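Local coordinates for protein endoglucanase A (Clostridium longisporum, PDB 6Q1I) that hydrolyses internal beta-1,4-glucosidic linkages in barley beta-glucan, lichenan and carboxymethylcellulose, also degrades xylan, and prefers longer cello-oligosaccharides such as cellohexaose and cellopentaose, at residues K227-S232 and K276-V281; M206-A211 and N219-P224; D107-L112 and D150-F155; N29-K34 and I72-T77. One frame throughout, in Å; residues are numbered along the deposited sequence.

Interaction 1: K227-S232 and K276-V281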
loop_
_atom_site.group_PDB
_atom_site.type_symbol
_atom_site.label_atom_id
_atom_site.label_comp_id
_atom_site.label_asym_id
_atom_site.label_seq_id
_atom_site.Cartn_x
_atom_site.Cartn_y
_atom_site.Cartn_z
ATOM N N LYS A 227 -16.276 -5.013 -12.260
ATOM C CA LYS A 227 -15.337 -5.487 -13.265
ATOM C C LYS A 227 -13.922 -4.945 -13.110
ATOM O O LYS A 227 -13.040 -5.377 -13.862
ATOM C CB LYS A 227 -15.840 -5.146 -14.677
ATOM C CG LYS A 227 -17.205 -5.743 -15.026
ATOM C CD LYS A 227 -17.328 -7.206 -14.604
ATOM C CE LYS A 227 -18.532 -7.891 -15.249
ATOM N NZ LYS A 227 -19.779 -7.070 -15.175
ATOM N N ASN A 228 -13.670 -4.024 -12.174
ATOM C CA ASN A 228 -12.373 -3.338 -12.086
ATOM C C ASN A 228 -11.819 -3.326 -10.666
ATOM O O ASN A 228 -11.358 -2.302 -10.154
ATOM C CB ASN A 228 -12.473 -1.945 -12.678
ATOM C CG ASN A 228 -12.705 -1.992 -14.147
ATOM O OD1 ASN A 228 -11.864 -2.499 -14.891
ATOM N ND2 ASN A 228 -13.881 -1.555 -14.579
ATOM N N VAL A 229 -11.795 -4.497 -10.049
ATOM C CA VAL A 229 -11.219 -4.718 -8.726
ATOM C C VAL A 229 -9.834 -5.334 -8.867
ATOM O O VAL A 229 -9.583 -6.159 -9.758
ATOM C CB VAL A 229 -12.139 -5.630 -7.889
ATOM C CG1 VAL A 229 -11.446 -6.106 -6.605
ATOM C CG2 VAL A 229 -13.447 -4.901 -7.580
ATOM N N ILE A 230 -8.937 -4.950 -7.958
ATOM C CA ILE A 230 -7.603 -5.515 -7.823
ATOM C C ILE A 230 -7.449 -5.981 -6.379
ATOM O O ILE A 230 -7.809 -5.253 -5.449
ATOM C CB ILE A 230 -6.538 -4.436 -8.121
ATOM C CG1 ILE A 230 -6.696 -3.840 -9.523
ATOM C CG2 ILE A 230 -5.124 -5.005 -7.917
ATOM C CD1 ILE A 230 -5.887 -2.558 -9.739
ATOM N N ALA A 231 -6.907 -7.179 -6.178
ATOM C CA ALA A 231 -6.575 -7.621 -4.827
ATOM C C ALA A 231 -5.273 -6.972 -4.358
ATOM O O ALA A 231 -4.314 -6.861 -5.127
ATOM C CB ALA A 231 -6.418 -9.140 -4.806
ATOM N N SER A 232 -5.229 -6.595 -3.078
ATOM C CA SER A 232 -4.048 -6.027 -2.437
ATOM C C SER A 232 -3.524 -6.989 -1.375
ATOM O O SER A 232 -4.256 -7.362 -0.453
ATOM C CB SER A 232 -4.401 -4.695 -1.764
ATOM O OG SER A 232 -3.323 -4.220 -0.981
ATOM N N LYS A 276 -9.964 -16.327 -8.921
ATOM C CA LYS A 276 -11.069 -15.484 -8.482
ATOM C C LYS A 276 -11.421 -14.373 -9.468
ATOM O O LYS A 276 -12.344 -13.598 -9.199
ATOM C CB LYS A 276 -10.725 -14.853 -7.125
ATOM C CG LYS A 276 -10.652 -15.857 -5.990
ATOM C CD LYS A 276 -10.109 -15.228 -4.706
ATOM C CE LYS A 276 -10.062 -16.225 -3.567
ATOM N NZ LYS A 276 -11.385 -16.307 -2.901
ATOM N N GLY A 277 -10.718 -14.270 -10.588
ATOM C CA GLY A 277 -11.046 -13.312 -11.624
ATOM C C GLY A 277 -10.429 -11.932 -11.497
ATOM O O GLY A 277 -10.871 -11.019 -12.207
ATOM N N VAL A 278 -9.428 -11.746 -10.637
ATOM C CA VAL A 278 -8.833 -10.424 -10.447
ATOM C C VAL A 278 -7.312 -10.442 -10.504
ATOM O O VAL A 278 -6.676 -11.442 -10.136
ATOM C CB VAL A 278 -9.290 -9.764 -9.125
ATOM C CG1 VAL A 278 -10.784 -9.512 -9.148
ATOM C CG2 VAL A 278 -8.852 -10.565 -7.899
ATOM N N PRO A 279 -6.696 -9.329 -10.897
ATOM C CA PRO A 279 -5.250 -9.172 -10.717
ATOM C C PRO A 279 -4.915 -8.901 -9.261
ATOM O O PRO A 279 -5.791 -8.679 -8.422
ATOM C CB PRO A 279 -4.906 -7.972 -11.597
ATOM C CG PRO A 279 -6.190 -7.230 -11.772
ATOM C CD PRO A 279 -7.337 -8.135 -11.465
ATOM N N VAL A 280 -3.613 -8.902 -8.969
ATOM C CA VAL A 280 -3.092 -8.658 -7.630
ATOM C C VAL A 280 -1.930 -7.673 -7.704
ATOM O O VAL A 280 -1.102 -7.732 -8.619
ATOM C CB VAL A 280 -2.703 -9.976 -6.913
ATOM C CG1 VAL A 280 -1.679 -10.778 -7.716
ATOM C CG2 VAL A 280 -2.207 -9.708 -5.500
ATOM N N VAL A 281 -1.876 -6.765 -6.733
ATOM C CA VAL A 281 -0.763 -5.845 -6.544
ATOM C C VAL A 281 -0.193 -6.091 -5.155
ATOM O O VAL A 281 -0.940 -6.144 -4.171
ATOM C CB VAL A 281 -1.216 -4.381 -6.683
ATOM C CG1 VAL A 281 -0.165 -3.414 -6.128
ATOM C CG2 VAL A 281 -1.563 -4.048 -8.132
#

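Interaction 2: M206-A211 and N219-P224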
loop_
_atom_site.group_PDB
_atom_site.type_symbol
_atom_site.label_atom_id
_atom_site.label_comp_id
_atom_site.label_asym_id
_atom_site.label_seq_id
_atom_site.Cartn_x
_atom_site.Cartn_y
_atom_site.Cartn_z
ATOM N N MET A 206 -8.344 -3.609 -3.083
ATOM C CA MET A 206 -8.905 -3.887 -1.768
ATOM C C MET A 206 -8.172 -5.071 -1.168
ATOM O O MET A 206 -7.834 -6.016 -1.900
ATOM C CB MET A 206 -10.405 -4.175 -1.815
ATOM C CG MET A 206 -10.826 -5.238 -2.801
ATOM S SD MET A 206 -12.610 -5.338 -3.002
ATOM C CE MET A 206 -13.008 -3.688 -3.396
ATOM N N PRO A 207 -7.888 -5.040 0.133
ATOM C CA PRO A 207 -7.023 -6.058 0.730
ATOM C C PRO A 207 -7.760 -7.266 1.284
ATOM O O PRO A 207 -8.956 -7.230 1.594
ATOM C CB PRO A 207 -6.370 -5.302 1.896
ATOM C CG PRO A 207 -7.448 -4.349 2.330
ATOM C CD PRO A 207 -8.120 -3.913 1.057
ATOM N N THR A 208 -6.998 -8.346 1.416
ATOM C CA THR A 208 -7.349 -9.420 2.321
ATOM C C THR A 208 -7.272 -8.917 3.766
ATOM O O THR A 208 -6.780 -7.819 4.047
ATOM C CB THR A 208 -6.342 -10.554 2.169
ATOM O OG1 THR A 208 -5.050 -10.011 2.430
ATOM C CG2 THR A 208 -6.367 -11.158 0.776
ATOM N N TYR A 209 -7.746 -9.737 4.699
ATOM C CA TYR A 209 -7.546 -9.450 6.114
ATOM C C TYR A 209 -6.058 -9.248 6.382
ATOM O O TYR A 209 -5.221 -10.080 6.006
ATOM C CB TYR A 209 -8.102 -10.607 6.953
ATOM C CG TYR A 209 -7.917 -10.473 8.454
ATOM C CD1 TYR A 209 -8.966 -10.072 9.283
ATOM C CD2 TYR A 209 -6.704 -10.782 9.049
ATOM C CE1 TYR A 209 -8.794 -9.963 10.658
ATOM C CE2 TYR A 209 -6.522 -10.669 10.418
ATOM C CZ TYR A 209 -7.572 -10.267 11.218
ATOM O OH TYR A 209 -7.405 -10.157 12.585
ATOM N N ALA A 210 -5.732 -8.121 7.019
ATOM C CA ALA A 210 -4.368 -7.718 7.356
ATOM C C ALA A 210 -3.477 -7.541 6.129
ATOM O O ALA A 210 -2.259 -7.406 6.267
ATOM C CB ALA A 210 -3.703 -8.673 8.355
ATOM N N ALA A 211 -4.059 -7.503 4.934
ATOM C CA ALA A 211 -3.308 -7.577 3.681
ATOM C C ALA A 211 -2.393 -8.797 3.639
ATOM O O ALA A 211 -1.391 -8.819 2.921
ATOM C CB ALA A 211 -2.543 -6.295 3.370
ATOM N N ASN A 219 -7.799 -17.062 0.540
ATOM C CA ASN A 219 -8.917 -17.892 0.122
ATOM C C ASN A 219 -10.248 -17.245 0.452
ATOM O O ASN A 219 -11.202 -17.383 -0.325
ATOM C CB ASN A 219 -8.824 -19.283 0.735
ATOM C CG ASN A 219 -7.727 -20.121 0.112
ATOM O OD1 ASN A 219 -7.201 -19.796 -0.955
ATOM N ND2 ASN A 219 -7.388 -21.217 0.770
ATOM N N ASP A 220 -10.332 -16.515 1.567
ATOM C CA ASP A 220 -11.589 -15.896 1.975
ATOM C C ASP A 220 -11.834 -14.540 1.320
ATOM O O ASP A 220 -12.887 -13.944 1.554
ATOM C CB ASP A 220 -11.676 -15.773 3.502
ATOM C CG ASP A 220 -12.295 -16.997 4.162
ATOM O OD1 ASP A 220 -12.771 -17.905 3.448
ATOM O OD2 ASP A 220 -12.316 -17.041 5.406
ATOM N N PHE A 221 -10.915 -14.057 0.489
ATOM C CA PHE A 221 -11.119 -12.801 -0.219
ATOM C C PHE A 221 -12.315 -12.921 -1.153
ATOM O O PHE A 221 -12.382 -13.834 -1.979
ATOM C CB PHE A 221 -9.861 -12.485 -1.031
ATOM C CG PHE A 221 -9.910 -11.176 -1.777
ATOM C CD1 PHE A 221 -9.583 -9.994 -1.149
ATOM C CD2 PHE A 221 -10.246 -11.133 -3.120
ATOM C CE1 PHE A 221 -9.611 -8.791 -1.840
ATOM C CE2 PHE A 221 -10.267 -9.940 -3.811
ATOM C CZ PHE A 221 -9.946 -8.772 -3.174
ATOM N N LYS A 222 -13.243 -11.975 -1.055
ATOM C CA LYS A 222 -14.438 -11.972 -1.888
ATOM C C LYS A 222 -14.391 -10.790 -2.842
ATOM O O LYS A 222 -14.214 -9.648 -2.411
ATOM C CB LYS A 222 -15.713 -11.908 -1.040
ATOM C CG LYS A 222 -16.989 -12.093 -1.851
ATOM C CD LYS A 222 -18.215 -12.176 -0.966
ATOM C CE LYS A 222 -19.480 -12.370 -1.800
ATOM N NZ LYS A 222 -20.729 -12.261 -0.986
ATOM N N VAL A 223 -14.568 -11.068 -4.129
ATOM C CA VAL A 223 -14.618 -10.036 -5.161
ATOM C C VAL A 223 -16.068 -9.581 -5.293
ATOM O O VAL A 223 -16.936 -10.408 -5.612
ATOM C CB VAL A 223 -14.101 -10.579 -6.500
ATOM C CG1 VAL A 223 -14.101 -9.485 -7.567
ATOM C CG2 VAL A 223 -12.706 -11.185 -6.340
ATOM N N PRO A 224 -16.377 -8.304 -5.057
ATOM C CA PRO A 224 -17.730 -7.803 -5.343
ATOM C C PRO A 224 -18.076 -7.932 -6.822
ATOM O O PRO A 224 -17.221 -8.182 -7.672
ATOM C CB PRO A 224 -17.661 -6.326 -4.934
ATOM C CG PRO A 224 -16.485 -6.223 -4.025
ATOM C CD PRO A 224 -15.505 -7.251 -4.504
#

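Interaction 3: D107-L112 and D150-F155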
loop_
_atom_site.group_PDB
_atom_site.type_symbol
_atom_site.label_atom_id
_atom_site.label_comp_id
_atom_site.label_asym_id
_atom_site.label_seq_id
_atom_site.Cartn_x
_atom_site.Cartn_y
_atom_site.Cartn_z
ATOM N N ASP A 107 3.772 11.544 -14.459
ATOM C CA ASP A 107 3.389 10.391 -15.278
ATOM C C ASP A 107 3.468 9.073 -14.513
ATOM O O ASP A 107 3.670 8.018 -15.106
ATOM C CB ASP A 107 4.202 10.321 -16.579
ATOM C CG ASP A 107 3.529 9.486 -17.640
ATOM O OD1 ASP A 107 2.283 9.425 -17.628
ATOM O OD2 ASP A 107 4.241 8.892 -18.481
ATOM N N LEU A 108 3.278 9.118 -13.200
ATOM C CA LEU A 108 3.263 7.926 -12.370
ATOM C C LEU A 108 1.838 7.417 -12.193
ATOM O O LEU A 108 0.875 8.193 -12.214
ATOM C CB LEU A 108 3.838 8.253 -10.987
ATOM C CG LEU A 108 5.316 8.646 -10.977
ATOM C CD1 LEU A 108 5.675 9.338 -9.685
ATOM C CD2 LEU A 108 6.197 7.413 -11.171
ATOM N N TYR A 109 1.707 6.098 -12.022
ATOM C CA TYR A 109 0.507 5.553 -11.394
ATOM C C TYR A 109 0.554 5.908 -9.916
ATOM O O TYR A 109 1.625 5.927 -9.302
ATOM C CB TYR A 109 0.424 4.024 -11.570
ATOM C CG TYR A 109 0.273 3.651 -13.018
ATOM C CD1 TYR A 109 1.384 3.417 -13.812
ATOM C CD2 TYR A 109 -0.977 3.614 -13.615
ATOM C CE1 TYR A 109 1.257 3.144 -15.162
ATOM C CE2 TYR A 109 -1.116 3.336 -14.960
ATOM C CZ TYR A 109 0.001 3.101 -15.731
ATOM O OH TYR A 109 -0.151 2.831 -17.077
ATOM N N VAL A 110 -0.603 6.224 -9.349
ATOM C CA VAL A 110 -0.713 6.616 -7.952
ATOM C C VAL A 110 -1.763 5.737 -7.298
ATOM O O VAL A 110 -2.882 5.623 -7.805
ATOM C CB VAL A 110 -1.099 8.099 -7.816
ATOM C CG1 VAL A 110 -1.373 8.442 -6.369
ATOM C CG2 VAL A 110 0.005 8.961 -8.392
ATOM N N ILE A 111 -1.412 5.135 -6.167
ATOM C CA ILE A 111 -2.360 4.412 -5.327
ATOM C C ILE A 111 -2.646 5.290 -4.117
ATOM O O ILE A 111 -1.734 5.580 -3.330
ATOM C CB ILE A 111 -1.795 3.059 -4.866
ATOM C CG1 ILE A 111 -1.454 2.145 -6.040
ATOM C CG2 ILE A 111 -2.784 2.402 -3.909
ATOM C CD1 ILE A 111 -0.532 0.985 -5.660
ATOM N N LEU A 112 -3.901 5.707 -3.961
ATOM C CA LEU A 112 -4.350 6.500 -2.820
ATOM C C LEU A 112 -5.266 5.617 -1.978
ATOM O O LEU A 112 -6.286 5.130 -2.480
ATOM C CB LEU A 112 -5.106 7.737 -3.307
ATOM C CG LEU A 112 -5.594 8.677 -2.200
ATOM C CD1 LEU A 112 -4.398 9.325 -1.469
ATOM C CD2 LEU A 112 -6.528 9.743 -2.762
ATOM N N ASP A 150 -7.654 10.958 -14.157
ATOM C CA ASP A 150 -7.609 9.885 -15.144
ATOM C C ASP A 150 -7.206 8.563 -14.484
ATOM O O ASP A 150 -7.058 8.460 -13.264
ATOM C CB ASP A 150 -6.735 10.293 -16.335
ATOM C CG ASP A 150 -5.243 10.329 -16.031
ATOM O OD1 ASP A 150 -4.773 9.689 -15.070
ATOM O OD2 ASP A 150 -4.529 10.985 -16.821
ATOM N N ASP A 151 -7.051 7.527 -15.306
ATOM C CA ASP A 151 -6.887 6.170 -14.793
ATOM C C ASP A 151 -5.504 5.884 -14.232
ATOM O O ASP A 151 -5.270 4.763 -13.762
ATOM C CB ASP A 151 -7.299 5.111 -15.818
ATOM C CG ASP A 151 -6.357 5.009 -17.007
ATOM O OD1 ASP A 151 -5.309 5.693 -17.072
ATOM O OD2 ASP A 151 -6.689 4.203 -17.894
ATOM N N HIS A 152 -4.600 6.861 -14.208
ATOM C CA HIS A 152 -3.372 6.659 -13.453
ATOM C C HIS A 152 -3.597 6.711 -11.952
ATOM O O HIS A 152 -2.747 6.229 -11.201
ATOM C CB HIS A 152 -2.313 7.664 -13.855
ATOM C CG HIS A 152 -1.642 7.322 -15.144
ATOM N ND1 HIS A 152 -2.258 7.488 -16.363
ATOM C CD2 HIS A 152 -0.421 6.799 -15.404
ATOM C CE1 HIS A 152 -1.442 7.090 -17.322
ATOM N NE2 HIS A 152 -0.320 6.668 -16.766
ATOM N N LEU A 153 -4.723 7.261 -11.505
ATOM C CA LEU A 153 -5.071 7.268 -10.088
ATOM C C LEU A 153 -5.933 6.050 -9.764
ATOM O O LEU A 153 -7.019 5.868 -10.338
ATOM C CB LEU A 153 -5.780 8.563 -9.698
ATOM C CG LEU A 153 -6.159 8.662 -8.220
ATOM C CD1 LEU A 153 -4.921 8.622 -7.326
ATOM C CD2 LEU A 153 -6.962 9.925 -7.968
ATOM N N ILE A 154 -5.458 5.258 -8.805
ATOM C CA ILE A 154 -6.074 4.022 -8.339
ATOM C C ILE A 154 -6.443 4.240 -6.880
ATOM O O ILE A 154 -5.644 4.791 -6.120
ATOM C CB ILE A 154 -5.030 2.887 -8.441
ATOM C CG1 ILE A 154 -4.581 2.683 -9.887
ATOM C CG2 ILE A 154 -5.564 1.587 -7.860
ATOM C CD1 ILE A 154 -3.259 1.962 -10.001
ATOM N N PHE A 155 -7.645 3.829 -6.480
ATOM C CA PHE A 155 -8.042 3.891 -5.079
ATOM C C PHE A 155 -7.785 2.536 -4.421
ATOM O O PHE A 155 -7.908 1.495 -5.068
ATOM C CB PHE A 155 -9.530 4.227 -4.926
ATOM C CG PHE A 155 -9.926 5.613 -5.377
ATOM C CD1 PHE A 155 -9.028 6.663 -5.421
ATOM C CD2 PHE A 155 -11.246 5.869 -5.719
ATOM C CE1 PHE A 155 -9.436 7.931 -5.825
ATOM C CE2 PHE A 155 -11.654 7.127 -6.102
ATOM C CZ PHE A 155 -10.752 8.160 -6.164
HETATM O O HOH W 1 2.035 6.280 -18.015
#

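Interaction 4: N29-K34 and I72-T77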
loop_
_atom_site.group_PDB
_atom_site.type_symbol
_atom_site.label_atom_id
_atom_site.label_comp_id
_atom_site.label_asym_id
_atom_site.label_seq_id
_atom_site.Cartn_x
_atom_site.Cartn_y
_atom_site.Cartn_z
ATOM N N ASN A 29 5.188 6.746 6.212
ATOM C CA ASN A 29 5.318 7.528 7.447
ATOM C C ASN A 29 5.190 9.029 7.184
ATOM O O ASN A 29 5.897 9.842 7.784
ATOM C CB ASN A 29 6.615 7.212 8.201
ATOM C CG ASN A 29 6.558 5.895 8.965
ATOM O OD1 ASN A 29 5.689 5.054 8.738
ATOM N ND2 ASN A 29 7.518 5.700 9.867
ATOM N N THR A 30 4.248 9.398 6.310
ATOM C CA THR A 30 4.053 10.767 5.838
ATOM C C THR A 30 2.583 11.150 5.982
ATOM O O THR A 30 2.160 11.472 7.093
ATOM C CB THR A 30 4.634 10.882 4.425
ATOM O OG1 THR A 30 5.988 10.411 4.459
ATOM C CG2 THR A 30 4.661 12.310 3.936
ATOM N N LEU A 31 1.779 11.111 4.913
ATOM C CA LEU A 31 0.352 11.411 5.060
ATOM C C LEU A 31 -0.391 10.310 5.803
ATOM O O LEU A 31 -1.568 10.496 6.152
ATOM C CB LEU A 31 -0.294 11.688 3.704
ATOM C CG LEU A 31 0.390 12.819 2.927
ATOM C CD1 LEU A 31 -0.251 12.974 1.567
ATOM C CD2 LEU A 31 0.366 14.138 3.678
ATOM N N ASP A 32 0.285 9.190 6.061
ATOM C CA ASP A 32 -0.221 8.084 6.854
ATOM C C ASP A 32 0.154 8.178 8.322
ATOM O O ASP A 32 -0.413 7.438 9.132
ATOM C CB ASP A 32 0.318 6.747 6.314
ATOM C CG ASP A 32 1.825 6.749 6.082
ATOM O OD1 ASP A 32 2.338 7.681 5.437
ATOM O OD2 ASP A 32 2.492 5.785 6.511
ATOM N N ALA A 33 1.104 9.039 8.682
ATOM C CA ALA A 33 1.501 9.154 10.081
ATOM C C ALA A 33 0.275 9.439 10.937
ATOM O O ALA A 33 -0.465 10.397 10.685
ATOM C CB ALA A 33 2.549 10.260 10.241
ATOM N N LYS A 34 0.048 8.596 11.939
ATOM C CA LYS A 34 -1.180 8.649 12.727
ATOM C C LYS A 34 -0.897 9.473 13.973
ATOM O O LYS A 34 -0.305 8.980 14.939
ATOM C CB LYS A 34 -1.661 7.250 13.082
ATOM C CG LYS A 34 -3.023 7.240 13.749
ATOM C CD LYS A 34 -3.449 5.841 14.167
ATOM C CE LYS A 34 -4.869 5.830 14.706
ATOM N NZ LYS A 34 -5.870 6.251 13.698
ATOM N N ILE A 72 3.730 5.281 -7.497
ATOM C CA ILE A 72 3.896 5.707 -6.111
ATOM C C ILE A 72 2.590 5.438 -5.367
ATOM O O ILE A 72 1.504 5.804 -5.840
ATOM C CB ILE A 72 4.339 7.180 -5.990
ATOM C CG1 ILE A 72 5.791 7.300 -6.466
ATOM C CG2 ILE A 72 4.181 7.664 -4.556
ATOM C CD1 ILE A 72 6.390 8.683 -6.300
ATOM N N ARG A 73 2.698 4.781 -4.220
ATOM C CA ARG A 73 1.585 4.651 -3.288
ATOM C C ARG A 73 1.701 5.759 -2.251
ATOM O O ARG A 73 2.789 6.002 -1.715
ATOM C CB ARG A 73 1.586 3.266 -2.643
ATOM C CG ARG A 73 0.460 2.986 -1.655
ATOM C CD ARG A 73 0.329 1.515 -1.443
ATOM N NE ARG A 73 -0.608 1.012 -0.436
ATOM C CZ ARG A 73 -0.298 0.686 0.817
ATOM N NH1 ARG A 73 0.905 0.953 1.318
ATOM N NH2 ARG A 73 -1.202 0.094 1.586
ATOM N N ILE A 74 0.598 6.476 -2.055
ATOM C CA ILE A 74 0.497 7.573 -1.093
ATOM C C ILE A 74 -0.372 7.066 0.052
ATOM O O ILE A 74 -1.593 7.300 0.071
ATOM C CB ILE A 74 -0.079 8.844 -1.740
ATOM C CG1 ILE A 74 0.761 9.248 -2.957
ATOM C CG2 ILE A 74 -0.148 9.990 -0.721
ATOM C CD1 ILE A 74 0.192 10.418 -3.735
ATOM N N PRO A 75 0.197 6.361 1.022
ATOM C CA PRO A 75 -0.612 5.899 2.156
ATOM C C PRO A 75 -1.096 7.115 2.935
ATOM O O PRO A 75 -0.324 8.034 3.212
ATOM C CB PRO A 75 0.363 5.024 2.948
ATOM C CG PRO A 75 1.721 5.600 2.629
ATOM C CD PRO A 75 1.624 6.026 1.184
ATOM N N THR A 76 -2.392 7.146 3.238
ATOM C CA THR A 76 -3.016 8.333 3.813
ATOM C C THR A 76 -3.948 7.918 4.937
ATOM O O THR A 76 -4.829 7.074 4.736
ATOM C CB THR A 76 -3.784 9.115 2.740
ATOM O OG1 THR A 76 -2.896 9.463 1.673
ATOM C CG2 THR A 76 -4.367 10.393 3.309
ATOM N N THR A 77 -3.743 8.495 6.123
ATOM C CA THR A 77 -4.592 8.245 7.289
ATOM C C THR A 77 -5.558 9.413 7.437
ATOM O O THR A 77 -5.130 10.571 7.522
ATOM C CB THR A 77 -3.739 8.031 8.539
ATOM O OG1 THR A 77 -2.965 6.835 8.353
ATOM C CG2 THR A 77 -4.606 7.906 9.798
HETATM O O HOH W 2 2.001 9.431 2.517
HETATM O O HOH W 3 -3.022 11.779 8.860
#

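Interaction 1: K227-S232 and K276-V281
Ala231 joins the two segments through both of its backbone polar groups. Its N donates to Pro279 O over 2.9 Å, with an N-H...O angle of 161°, and its O accepts from Val281 N, also at 2.9 Å and nearly along the C=O axis. Weaker CA-H...O contacts fill in the ladder: Val280 CA lies 3.3 Å from Ala231 O, and Ser232 CA lies 3.6 Å from Val281 O. One step earlier the pattern changes, because Pro279 has no N-H to offer. Its ring CD instead rests 3.4 Å from Val229 O, and CG1 of Val278 packs beside the same oxygen.

This is parallel pairing of strands 229-234 and 280-285, the sixth and seventh of the (beta/alpha)8 barrel that forms the glycoside hydrolase family 5 domain. The connection between them includes helix 256-275, whose C-terminal end Gly277 closes in a Schellman motif just before the second strand begins.

Apolar packing divides between the two faces of the pair. On the face of Ala231 and Val280, Ala231 CB meets Val280 CG2 at 4.3 Å, and Phe273 of helix 256-275 packs against both. On the other side, Ile230 has CG2 anti to the backbone N and CG1 beside it (chi1 -58°), which sends the two branches to different partners. CG2 touches Val281 CG2 at 3.7 Å, the two side chains crossing obliquely, while CG1 reaches Pro279 CG at 4.1 Å, roughly at right angles. Ile230 and Pro279 also share Val18 of helix 14-20 as a neighbour.

Interaction 2: M206-A211 and N219-P224
The carbonyl oxygen of Met206 is approached by two groups: the backbone N of Ser232 in the adjoining strand 229-234 donates a hydrogen bond to it, and CE1 of Phe221 comes to 3.3 Å at the edge of its ring, near the ring plane. The next carbonyl, Pro207 O, which accepts from Asn185 ND2, lies in the plane of the same ring, 3.8 Å from CE1. Phe221 is extended toward the strand end with CG anti to its backbone N (chi1 -178°).

The Met206 and Phe221 side chains cross at about a right angle, with Met206 CG 3.7 Å from Phe221 CZ. The sulfur makes an oblique Met-aromatic contact, SD standing 5.4 Å from the ring centroid, and meets Pro224 CD tip to tip at 3.8 Å. At the other end, Thr208 CG2 packs obliquely against Phe221 CD1 at 3.9 Å, while its OG1 bonds to Ser212 O.

No hydrogen bond passes between 206-211 and 219-224; polar anchoring of the loop comes from Asn182 and Lys276. Between these two segments the contact rests on dispersion and probably on the weakly positive rim of a phenyl ring set against carbonyl oxygens.

Interaction 3: D107-L112 and D150-F155
Tyr109 and His152 both turn CG anti to their carbonyl carbons, beside the backbone N (chi1 -65° and -78°), and this brings their rings together at the start of the paired strands. They form an offset stack with planes 20° apart: His152 CD2 sits over the centre of the phenol, 3.5 Å above the plane of the Tyr109 ring, and NE2 lies near CZ. The imidazole is also tied to the first segment by a water in its ring plane, 2.7 Å from His152 NE2. That water donates to Asp107 OD1 over a longer 3.2 Å. The phenol OH bonds to Arg12, which also forms a salt bridge with Asp151.

Beyond the rings the backbones run as a parallel ladder. Val110 N donates to His152 O at 2.8 Å, Val110 O accepts from Ile154 N at 2.8 Å, and Leu112 N donates to Ile154 O at 2.9 Å. Leu153 CD1 leans across to Val110 CG1 at 3.7 Å and also touches Leu112 CB. An Asx turn, His152 N to Asp150 OD1, shapes the entry into the second strand.

The pair belongs to the beta-alpha-beta unit of strand 109-113, helix 128-145 and strand 153-156 in the barrel. Helix 90-105 packs on Val110 and Leu112, helix 14-20 meets Tyr109 and Ile154 through Ile17, and strand 71-74 continues the sheet beside 109-113.

Interaction 4: N29-K34 and I72-T77
Thr77 makes the two direct hydrogen bonds of this contact. Its OG1 donates to Asp32 O at 2.7 Å, and its N donates to Leu31 O at 3.0 Å, almost straight at the hydrogen (171°), so adjacent carbonyls of the Thr30-Ala33 type I turn are both held by one residue. A water adds a third link: it accepts from Leu31 N at 2.9 Å and lies 2.8 Å from Pro75 O, to which it can donate.

Within the loop, the Asp32 carboxylate gathers two backbone N-H groups. Thr30 N reaches OD1 of Asp32 at 2.7 Å from above the carboxylate plane, whereas Asn29 N uses the syn lone pair of OD2. Asp32 has CG between its backbone N and carbonyl carbon (chi1 49°), which turns the carboxylate back toward these N-H groups.

In van der Waals contact, the Asp32 side chain lies alongside the Pro75 ring, pointing the same way, with OD1 3.5 Å from Pro75 CG. Leu31 and Ile74 are likewise side by side, CD1 to CG2 3.8 Å.

The loop after strand 23-27 lies at the C-terminal end of strand 71-74, where the side chains of Pro75 and Gln284, the altered residue at the probable nucleophile position, are about 6 Å apart. Trp317 of strand 314-318 touches Asp32 and Pro75, while Trp92 of helix 90-105 packs on Leu31 and Thr76.

Overall arrangement
All four contacts are largely buried and belong to the same eight-stranded parallel barrel. Interactions 1 and 3 pair consecutive strands by backbone ladders, but interaction 3 adds an aromatic stack and a bridging water at its more exposed start. Interactions 2 and 4 fasten loops that follow barrel strands: the former is largely apolar, the latter polar and water-assisted. Interactions 1 and 2 meet through neighbouring strands 204-208 and 229-234, through Lys276 NZ, which bonds to the carbonyls of Asn219 and Phe221, and through Val278 against Val223. Interactions 3 and 4 likewise adjoin, strand 71-74 being hydrogen-bonded to 109-113.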